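Beta-galactosidase/beta-glucuronidase (Faecalibacterium prausnitzii L2-6, PDB 6MVF) binds flavin mononucleotide and is a family 2 glycoside hydrolase that probably cleaves beta-glucuronides, and perhaps beta-galactosides. Local coordinates at residues Asp58-Asn63 against Lys549-Lys554; Ser150-Phe155 against Phe536-Ala541; Asp304-Gly309 against Val557-Lys562. All coordinates share one frame; numbering follows the deposited sequence. Where two conformers were deposited one is given.

Contact 1 of 3, residues Asp58-Asn63 against Lys549-Lys554; sequences DGMDGN and KGRNNK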
loop_
_atom_site.group_PDB
_atom_site.type_symbol
_atom_site.label_atom_id
_atom_site.label_comp_id
_atom_site.label_asym_id
_atom_site.label_seq_id
_atom_site.Cartn_x
_atom_site.Cartn_y
_atom_site.Cartn_z
ATOM N N ASP A 58 -5.139 -2.882 -34.769
ATOM C CA ASP A 58 -4.879 -3.109 -36.193
ATOM C C ASP A 58 -3.398 -2.945 -36.539
ATOM O O ASP A 58 -2.951 -3.474 -37.565
ATOM C CB ASP A 58 -5.778 -2.220 -37.075
ATOM C CG ASP A 58 -5.454 -0.724 -36.981
ATOM O OD1 ASP A 58 -4.622 -0.316 -36.137
ATOM O OD2 ASP A 58 -6.053 0.057 -37.767
ATOM N N GLY A 59 -2.626 -2.265 -35.685
ATOM C CA GLY A 59 -1.189 -2.128 -35.840
ATOM C C GLY A 59 -0.408 -3.410 -35.607
ATOM O O GLY A 59 0.810 -3.419 -35.835
ATOM N N MET A 60 -1.084 -4.497 -35.179
ATOM C CA MET A 60 -0.385 -5.758 -34.953
ATOM C C MET A 60 -1.249 -7.014 -35.110
ATOM O O MET A 60 -0.791 -8.107 -34.733
ATOM C CB MET A 60 0.259 -5.736 -33.561
ATOM C CG MET A 60 -0.677 -5.951 -32.382
ATOM S SD MET A 60 0.281 -5.889 -30.844
ATOM C CE MET A 60 0.485 -4.133 -30.618
ATOM N N ASP A 61 -2.456 -6.931 -35.671
ATOM C CA ASP A 61 -3.274 -8.133 -35.797
ATOM C C ASP A 61 -3.102 -8.819 -37.144
ATOM O O ASP A 61 -3.664 -9.904 -37.348
ATOM C CB ASP A 61 -4.755 -7.822 -35.556
ATOM C CG ASP A 61 -5.299 -6.783 -36.518
ATOM O OD1 ASP A 61 -4.506 -6.265 -37.336
ATOM O OD2 ASP A 61 -6.519 -6.486 -36.460
ATOM N N GLY A 62 -2.330 -8.232 -38.054
ATOM C CA GLY A 62 -2.117 -8.853 -39.347
ATOM C C GLY A 62 -3.293 -8.772 -40.303
ATOM O O GLY A 62 -3.441 -9.650 -41.168
ATOM N N ASN A 63 -4.141 -7.744 -40.174
ATOM C CA ASN A 63 -5.223 -7.575 -41.137
ATOM C C ASN A 63 -4.696 -7.162 -42.503
ATOM O O ASN A 63 -5.333 -7.450 -43.520
ATOM C CB ASN A 63 -6.235 -6.552 -40.630
ATOM C CG ASN A 63 -5.742 -5.129 -40.770
ATOM O OD1 ASN A 63 -5.921 -4.500 -41.817
ATOM N ND2 ASN A 63 -5.113 -4.608 -39.715
ATOM N N LYS A 549 0.947 -13.274 -39.319
ATOM C CA LYS A 549 0.852 -11.948 -39.905
ATOM C C LYS A 549 0.997 -10.888 -38.820
ATOM O O LYS A 549 0.589 -11.096 -37.676
ATOM C CB LYS A 549 -0.485 -11.764 -40.626
ATOM C CG LYS A 549 -0.681 -12.658 -41.811
ATOM C CD LYS A 549 -2.143 -12.980 -41.987
ATOM C CE LYS A 549 -2.480 -13.137 -43.443
ATOM N NZ LYS A 549 -2.148 -11.871 -44.142
ATOM N N GLY A 550 1.585 -9.749 -39.191
ATOM C CA GLY A 550 1.618 -8.567 -38.349
ATOM C C GLY A 550 2.794 -8.426 -37.399
ATOM O O GLY A 550 2.785 -7.508 -36.565
ATOM N N ARG A 551 3.814 -9.277 -37.500
ATOM C CA ARG A 551 4.777 -9.388 -36.418
ATOM C C ARG A 551 6.194 -9.547 -36.937
ATOM O O ARG A 551 6.432 -10.221 -37.943
ATOM C CB ARG A 551 4.464 -10.593 -35.506
ATOM C CG ARG A 551 3.038 -10.643 -34.980
ATOM C CD ARG A 551 2.801 -9.571 -33.966
ATOM N NE ARG A 551 1.393 -9.541 -33.585
ATOM C CZ ARG A 551 0.799 -10.409 -32.771
ATOM N NH1 ARG A 551 1.485 -11.400 -32.222
ATOM N NH2 ARG A 551 -0.495 -10.287 -32.516
ATOM N N ASN A 552 7.131 -8.950 -36.216
ATOM C CA ASN A 552 8.505 -9.428 -36.197
ATOM C C ASN A 552 8.646 -10.398 -35.022
ATOM O O ASN A 552 8.370 -10.033 -33.873
ATOM C CB ASN A 552 9.474 -8.258 -36.087
ATOM C CG ASN A 552 10.922 -8.678 -36.265
ATOM O OD1 ASN A 552 11.448 -9.453 -35.478
ATOM N ND2 ASN A 552 11.580 -8.147 -37.296
ATOM N N ASN A 553 9.020 -11.641 -35.312
ATOM C CA ASN A 553 9.095 -12.692 -34.306
ATOM C C ASN A 553 10.534 -13.118 -34.029
ATOM O O ASN A 553 10.820 -14.292 -33.772
ATOM C CB ASN A 553 8.241 -13.894 -34.709
ATOM C CG ASN A 553 6.740 -13.635 -34.535
ATOM O OD1 ASN A 553 6.265 -13.259 -33.450
ATOM N ND2 ASN A 553 5.992 -13.827 -35.610
ATOM N N LYS A 554 11.453 -12.152 -34.052
ATOM C CA LYS A 554 12.848 -12.376 -33.705
ATOM C C LYS A 554 13.102 -12.201 -32.210
ATOM O O LYS A 554 14.266 -12.076 -31.801
ATOM C CB LYS A 554 13.767 -11.447 -34.517
ATOM C CG LYS A 554 13.605 -11.572 -36.014
ATOM C CD LYS A 554 14.841 -11.091 -36.783
ATOM C CE LYS A 554 14.607 -11.126 -38.309
ATOM N NZ LYS A 554 13.626 -10.067 -38.763
#

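Contact 2 of 3, residues Ser150-Phe155 against Phe536-Ala541; sequences SADFTF and FDFGCA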
loop_
_atom_site.group_PDB
_atom_site.type_symbol
_atom_site.label_atom_id
_atom_site.label_comp_id
_atom_site.label_asym_id
_atom_site.label_seq_id
_atom_site.Cartn_x
_atom_site.Cartn_y
_atom_site.Cartn_z
ATOM N N SER A 150 9.860 5.005 -43.499
ATOM C CA SER A 150 10.077 3.665 -44.032
ATOM C C SER A 150 10.794 2.836 -42.971
ATOM O O SER A 150 11.984 3.044 -42.715
ATOM C CB SER A 150 10.883 3.718 -45.332
ATOM O OG SER A 150 11.009 2.417 -45.884
ATOM N N ALA A 151 10.079 1.897 -42.357
ATOM C CA ALA A 151 10.677 1.110 -41.290
ATOM C C ALA A 151 9.864 -0.155 -41.057
ATOM O O ALA A 151 8.695 -0.251 -41.436
ATOM C CB ALA A 151 10.792 1.920 -39.994
ATOM N N ASP A 152 10.513 -1.129 -40.425
ATOM C CA ASP A 152 9.901 -2.412 -40.089
ATOM C C ASP A 152 9.303 -2.345 -38.686
ATOM O O ASP A 152 9.753 -3.022 -37.766
ATOM C CB ASP A 152 10.938 -3.530 -40.195
ATOM C CG ASP A 152 10.357 -4.923 -39.914
ATOM O OD1 ASP A 152 9.245 -5.212 -40.388
ATOM O OD2 ASP A 152 11.026 -5.745 -39.249
ATOM N N PHE A 153 8.308 -1.477 -38.525
ATOM C CA PHE A 153 7.543 -1.397 -37.286
ATOM C C PHE A 153 6.420 -0.399 -37.479
ATOM O O PHE A 153 6.542 0.559 -38.252
ATOM C CB PHE A 153 8.396 -1.022 -36.043
ATOM C CG PHE A 153 8.883 0.411 -36.004
ATOM C CD1 PHE A 153 10.064 0.778 -36.633
ATOM C CD2 PHE A 153 8.187 1.379 -35.292
ATOM C CE1 PHE A 153 10.535 2.099 -36.582
ATOM C CE2 PHE A 153 8.647 2.704 -35.236
ATOM C CZ PHE A 153 9.821 3.063 -35.891
ATOM N N THR A 154 5.329 -0.648 -36.763
ATOM C CA THR A 154 4.111 0.141 -36.882
ATOM C C THR A 154 4.262 1.538 -36.262
ATOM O O THR A 154 4.844 1.708 -35.186
ATOM C CB THR A 154 2.969 -0.633 -36.221
ATOM O OG1 THR A 154 2.890 -1.928 -36.820
ATOM C CG2 THR A 154 1.639 0.082 -36.384
ATOM N N PHE A 155 3.726 2.540 -36.963
ATOM C CA PHE A 155 3.681 3.921 -36.483
ATOM C C PHE A 155 2.344 4.138 -35.790
ATOM O O PHE A 155 1.422 4.752 -36.330
ATOM C CB PHE A 155 3.838 4.922 -37.625
ATOM C CG PHE A 155 5.013 4.677 -38.510
ATOM C CD1 PHE A 155 6.088 3.899 -38.091
ATOM C CD2 PHE A 155 5.048 5.238 -39.765
ATOM C CE1 PHE A 155 7.168 3.678 -38.928
ATOM C CE2 PHE A 155 6.113 5.021 -40.594
ATOM C CZ PHE A 155 7.178 4.244 -40.181
ATOM N N PHE A 536 11.869 -8.672 -27.522
ATOM C CA PHE A 536 10.499 -9.131 -27.632
ATOM C C PHE A 536 10.090 -9.089 -29.092
ATOM O O PHE A 536 10.484 -8.166 -29.814
ATOM C CB PHE A 536 9.532 -8.248 -26.834
ATOM C CG PHE A 536 9.942 -8.018 -25.427
ATOM C CD1 PHE A 536 9.790 -9.024 -24.470
ATOM C CD2 PHE A 536 10.473 -6.803 -25.046
ATOM C CE1 PHE A 536 10.175 -8.811 -23.147
ATOM C CE2 PHE A 536 10.866 -6.575 -23.716
ATOM C CZ PHE A 536 10.724 -7.576 -22.770
ATOM N N ASP A 537 9.309 -10.093 -29.524
ATOM C CA ASP A 537 8.471 -9.921 -30.698
ATOM C C ASP A 537 7.795 -8.548 -30.635
ATOM O O ASP A 537 7.449 -8.057 -29.556
ATOM C CB ASP A 537 7.412 -11.024 -30.763
ATOM C CG ASP A 537 7.992 -12.462 -30.635
ATOM O OD1 ASP A 537 9.110 -12.752 -31.104
ATOM O OD2 ASP A 537 7.284 -13.329 -30.067
ATOM N N PHE A 538 7.629 -7.898 -31.782
ATOM C CA PHE A 538 6.998 -6.581 -31.793
ATOM C C PHE A 538 6.125 -6.469 -33.038
ATOM O O PHE A 538 6.228 -7.293 -33.957
ATOM C CB PHE A 538 8.049 -5.451 -31.705
ATOM C CG PHE A 538 9.072 -5.452 -32.835
ATOM C CD1 PHE A 538 10.223 -6.206 -32.750
ATOM C CD2 PHE A 538 8.882 -4.683 -33.967
ATOM C CE1 PHE A 538 11.158 -6.206 -33.768
ATOM C CE2 PHE A 538 9.822 -4.665 -34.972
ATOM C CZ PHE A 538 10.957 -5.429 -34.877
ATOM N N GLY A 539 5.275 -5.445 -33.077
ATOM C CA GLY A 539 4.277 -5.317 -34.132
ATOM C C GLY A 539 4.781 -4.633 -35.400
ATOM O O GLY A 539 5.360 -3.543 -35.346
ATOM N N CYS A 540 4.597 -5.298 -36.540
ATOM C CA CYS A 540 4.819 -4.656 -37.841
ATOM C C CYS A 540 3.696 -5.055 -38.787
ATOM O O CYS A 540 3.680 -6.181 -39.297
ATOM C CB CYS A 540 6.174 -5.002 -38.462
ATOM S SG CYS A 540 6.539 -3.876 -39.889
ATOM N N ALA A 541 2.788 -4.111 -39.043
ATOM C CA ALA A 541 1.586 -4.385 -39.837
ATOM C C ALA A 541 1.886 -5.012 -41.199
ATOM O O ALA A 541 1.101 -5.844 -41.674
ATOM C CB ALA A 541 0.782 -3.099 -40.030
#

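Contact 3 of 3, residues Asp304-Gly309 against Val557-Lys562; sequences DKLYKG and VTIDRK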
loop_
_atom_site.group_PDB
_atom_site.type_symbol
_atom_site.label_atom_id
_atom_site.label_comp_id
_atom_site.label_asym_id
_atom_site.label_seq_id
_atom_site.Cartn_x
_atom_site.Cartn_y
_atom_site.Cartn_z
ATOM N N ASP A 304 6.151 -1.543 -27.639
ATOM C CA ASP A 304 4.777 -1.978 -27.807
ATOM C C ASP A 304 4.532 -3.265 -27.026
ATOM O O ASP A 304 5.464 -3.906 -26.537
ATOM C CB ASP A 304 4.424 -2.146 -29.302
ATOM C CG ASP A 304 5.293 -3.194 -30.033
ATOM O OD1 ASP A 304 6.263 -3.734 -29.453
ATOM O OD2 ASP A 304 4.991 -3.478 -31.212
ATOM N N LYS A 305 3.255 -3.634 -26.897
ATOM C CA LYS A 305 2.867 -4.831 -26.152
ATOM C C LYS A 305 1.552 -5.346 -26.714
ATOM O O LYS A 305 0.760 -4.565 -27.246
ATOM C CB LYS A 305 2.731 -4.527 -24.664
ATOM C CG LYS A 305 2.850 -5.711 -23.751
ATOM C CD LYS A 305 2.908 -5.221 -22.290
ATOM C CE LYS A 305 2.911 -6.377 -21.322
ATOM N NZ LYS A 305 3.208 -5.958 -19.926
ATOM N N LEU A 306 1.322 -6.661 -26.583
ATOM C CA LEU A 306 0.210 -7.353 -27.237
ATOM C C LEU A 306 -1.132 -6.641 -27.089
ATOM O O LEU A 306 -1.693 -6.583 -25.992
ATOM C CB LEU A 306 0.068 -8.781 -26.713
ATOM C CG LEU A 306 -0.981 -9.618 -27.471
ATOM C CD1 LEU A 306 -0.561 -9.837 -28.905
ATOM C CD2 LEU A 306 -1.234 -10.958 -26.810
ATOM N N TYR A 307 -1.639 -6.115 -28.214
ATOM C CA TYR A 307 -2.920 -5.410 -28.364
ATOM C C TYR A 307 -3.039 -4.187 -27.470
ATOM O O TYR A 307 -4.143 -3.716 -27.200
ATOM C CB TYR A 307 -4.113 -6.356 -28.169
ATOM C CG TYR A 307 -4.037 -7.517 -29.129
ATOM C CD1 TYR A 307 -3.773 -7.304 -30.474
ATOM C CD2 TYR A 307 -4.158 -8.829 -28.680
ATOM C CE1 TYR A 307 -3.669 -8.358 -31.351
ATOM C CE2 TYR A 307 -4.065 -9.889 -29.542
ATOM C CZ TYR A 307 -3.811 -9.655 -30.884
ATOM O OH TYR A 307 -3.706 -10.725 -31.763
ATOM N N LYS A 308 -1.922 -3.625 -27.041
ATOM C CA LYS A 308 -1.903 -2.299 -26.445
ATOM C C LYS A 308 -1.294 -1.265 -27.372
ATOM O O LYS A 308 -1.227 -0.084 -26.994
ATOM C CB LYS A 308 -1.099 -2.290 -25.140
ATOM C CG LYS A 308 -1.756 -2.864 -23.948
ATOM C CD LYS A 308 -0.752 -2.812 -22.830
ATOM C CE LYS A 308 -1.367 -3.254 -21.529
ATOM N NZ LYS A 308 -0.776 -2.478 -20.397
ATOM N N GLY A 309 -0.809 -1.680 -28.547
ATOM C CA GLY A 309 0.003 -0.788 -29.364
ATOM C C GLY A 309 1.235 -0.367 -28.596
ATOM O O GLY A 309 1.848 -1.170 -27.882
ATOM N N VAL A 557 11.707 -13.295 -26.265
ATOM C CA VAL A 557 10.524 -13.373 -25.417
ATOM C C VAL A 557 9.341 -12.959 -26.281
ATOM O O VAL A 557 9.494 -12.162 -27.212
ATOM C CB VAL A 557 10.669 -12.460 -24.169
ATOM C CG1 VAL A 557 9.442 -12.496 -23.275
ATOM C CG2 VAL A 557 11.905 -12.858 -23.369
ATOM N N THR A 558 8.153 -13.509 -25.979
ATOM C CA THR A 558 6.979 -13.214 -26.794
ATOM C C THR A 558 6.440 -11.811 -26.506
ATOM O O THR A 558 6.797 -11.154 -25.517
ATOM C CB THR A 558 5.873 -14.239 -26.575
ATOM O OG1 THR A 558 5.605 -14.358 -25.173
ATOM C CG2 THR A 558 6.264 -15.592 -27.177
ATOM N N ILE A 559 5.549 -11.365 -27.396
ATOM C CA ILE A 559 5.097 -9.979 -27.413
ATOM C C ILE A 559 4.185 -9.656 -26.227
ATOM O O ILE A 559 4.032 -8.492 -25.853
ATOM C CB ILE A 559 4.422 -9.721 -28.770
ATOM C CG1 ILE A 559 4.285 -8.230 -29.034
ATOM C CG2 ILE A 559 3.096 -10.435 -28.856
ATOM C CD1 ILE A 559 3.522 -7.922 -30.289
ATOM N N ASP A 560 3.580 -10.662 -25.616
ATOM C CA ASP A 560 2.784 -10.474 -24.419
ATOM C C ASP A 560 3.632 -10.564 -23.148
ATOM O O ASP A 560 3.083 -10.546 -22.045
ATOM C CB ASP A 560 1.639 -11.501 -24.407
ATOM C CG ASP A 560 2.131 -12.944 -24.509
ATOM O OD1 ASP A 560 3.307 -13.214 -24.145
ATOM O OD2 ASP A 560 1.342 -13.816 -24.961
ATOM N N ARG A 561 4.955 -10.667 -23.292
ATOM C CA ARG A 561 5.937 -10.765 -22.212
ATOM C C ARG A 561 5.804 -12.035 -21.395
ATOM O O ARG A 561 6.428 -12.139 -20.345
ATOM C CB ARG A 561 5.886 -9.550 -21.269
ATOM C CG ARG A 561 6.774 -8.382 -21.705
ATOM C CD ARG A 561 6.473 -7.923 -23.144
ATOM N NE ARG A 561 7.086 -6.647 -23.507
ATOM C CZ ARG A 561 7.069 -6.135 -24.738
ATOM N NH1 ARG A 561 6.467 -6.790 -25.726
ATOM N NH2 ARG A 561 7.656 -4.967 -24.989
ATOM N N LYS A 562 5.027 -13.014 -21.852
ATOM C CA LYS A 562 4.724 -14.189 -21.043
ATOM C C LYS A 562 5.685 -15.359 -21.252
ATOM O O LYS A 562 5.983 -16.081 -20.294
ATOM C CB LYS A 562 3.293 -14.659 -21.320
ATOM C CG LYS A 562 2.236 -13.742 -20.769
ATOM C CD LYS A 562 0.885 -14.437 -20.679
ATOM C CE LYS A 562 -0.100 -13.557 -19.937
ATOM N NZ LYS A 562 0.478 -13.111 -18.639
#

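Contact 1 of 3, residues Asp58-Asn63 against Lys549-Lys554
Arg-551 grips the backbone of Met-60 side-on: NE donates to Met-60 O at 2.9 Å and NH2 to the same oxygen at 3.1 Å, two N-H groups of one guanidinium edge converging on one carbonyl. The NE bond is the straighter (N-H...O 153° against 137°) and lies in the carbonyl plane, whereas NH2 comes in tilted from it. A bend at chi2 (-71°) turns the arginine head back toward the loop. NH2 also forms a salt bridge with Glu-265 of the second subunit, and the two partners together would limit rotation of the guanidinium. Van der Waals contact rests on two glycines. The CA atoms of Gly-62 and Gly-550 lie 3.9 Å apart, and Gly-62 CA is 3.6 Å from Lys-549 CB, where a side chain on Gly-62 would run into the lysine. Lys-549 curls alongside Gly-62, with CD 3.7 Å from Gly-62 O. Within the loop, Asn-63 N donates to Asp-61 OD1 from above the carboxylate plane (3.2 Å), closing an Asx turn, and Asn-63 ND2 is a second donor to Asp-61 OD1, on its syn lone pair (3.0 Å). The contact joins the loop between strands 46-48 and 70-78 of the sugar-binding domain to a chain segment beyond barrel strand 529-532, an interface between the N-terminal beta domain and the TIM barrel of a family 2 glycoside hydrolase.

Contact 2 of 3, residues Ser150-Phe155 against Phe536-Ala541
Thr-154 sets OG1 beside its own backbone N, opposite the carbonyl carbon (chi1 -55°), which places the hydroxyl where it and the N-H can both meet strand 538-540 and the residue after it. Phe-538 carries its ring between backbone N and carbonyl carbon (chi1 59°), and this brings CE2 to the carbonyl of Asp-152. Thr-154 N donates to Gly-539 O at 3.2 Å, tilted from the carbonyl plane, and Thr-154 OG1 accepts from Ala-541 N at 3.1 Å. The same hydroxyl bonds to Gly-59 O, a backbone acceptor in the neighbouring loop, which leaves the threonine side chain held between two other pieces of chain. Residues 151-154, in the loop between strands 131-139 and 163-168 of the sugar-binding domain, run at 91° to residues 538-541. Strand 538-540 pairs with 551-552 in a two-stranded antiparallel sheet beyond barrel strand 529-532; with a loop of one domain lying on a strand of the other, the contact is a buried seam between the sugar-binding domain and the TIM barrel domain. Asp-152 is the centre of an inverse gamma turn, and its carbonyl O meets the edge of the Phe-538 ring near the ring plane, 3.2 Å from CE2. Phe-153 CB comes to 4.1 Å from Phe-538 CE2, while the ring of Phe-153 leads away from the strand and has Phe-155 CE1 over one face, toward the rim. The carboxylate of Asp-152 is held through OD2, which forms a salt bridge with Arg-543 and a hydrogen bond with Asn-552 ND2.

Contact 3 of 3, residues Asp304-Gly309 against Val557-Lys562
Leu-306 presses onto the type I beta turn from Thr-558 to Arg-561, and with it two loops of the TIM barrel domain meet: one runs from strand 292-300 to helix 314-327, the other lies between strand 551-552 and helix 566-575, in the long excursion after barrel strand 529-532. The tightly packed part centres on the buried Ile-559 and Arg-561. Leu-306 CD1 lies 3.7 Å from Ile-559 CG2, the two side chains crossing at about a right angle. Arg-561 donates from NH1 to Ile-559 O at 3.0 Å, from above the carbonyl plane, and pairs through NE with Asp-320; its NH2 stands 2.9 Å from Asp-304 O. A leucine in place of Arg-561 would probably leave Asp-320 without its salt-bridge mate and open a gap beside Lys-305 CG and Asp-304 O. Lys-305, Leu-306 and Asp-560 form the partly exposed side. Here the backbone link is loose: Leu-306 N makes only a weak bond to Ile-559 O, at 3.4 Å. With CG turned away from its backbone N (chi1 -173°), Leu-306 can set CD1 on Ile-559 and CD2 on the next residue, lying side by side with Asp-560, whose CB is 3.8 Å from Leu-306 CD2. Glu-265 of the second subunit packs on both. The extended chain of Lys-305 passes CG over one face of the Arg-561 guanidinium and carries NZ on to Gln-319 and Asp-316 of helix 314-327. The turn is further tied by the carboxylate of Asp-560: Thr-558 OG1 (2.8 Å) and Lys-562 N (2.9 Å) reach Asp-560 OD1 from opposite faces of its plane.

Overall arrangement
The three contacts cluster at one end of the TIM barrel, away from the flavin site: the centres of contacts 1 and 2 are about 7 Å apart, and that of contact 3 is about 11 Å from the first and 12 Å from the second. Contact 2 is nested along the chain inside contact 1, and contact 3 crosses both. Strands 538-540 and 551-552, neighbours in one small sheet, carry contacts 2 and 1, and the chain then continues into the turn of contact 3. The region after barrel strand 529-532 thus receives two sugar-binding-domain loops and the barrel's own 304-309 loop, while contacts 1 and 3 also touch the second subunit.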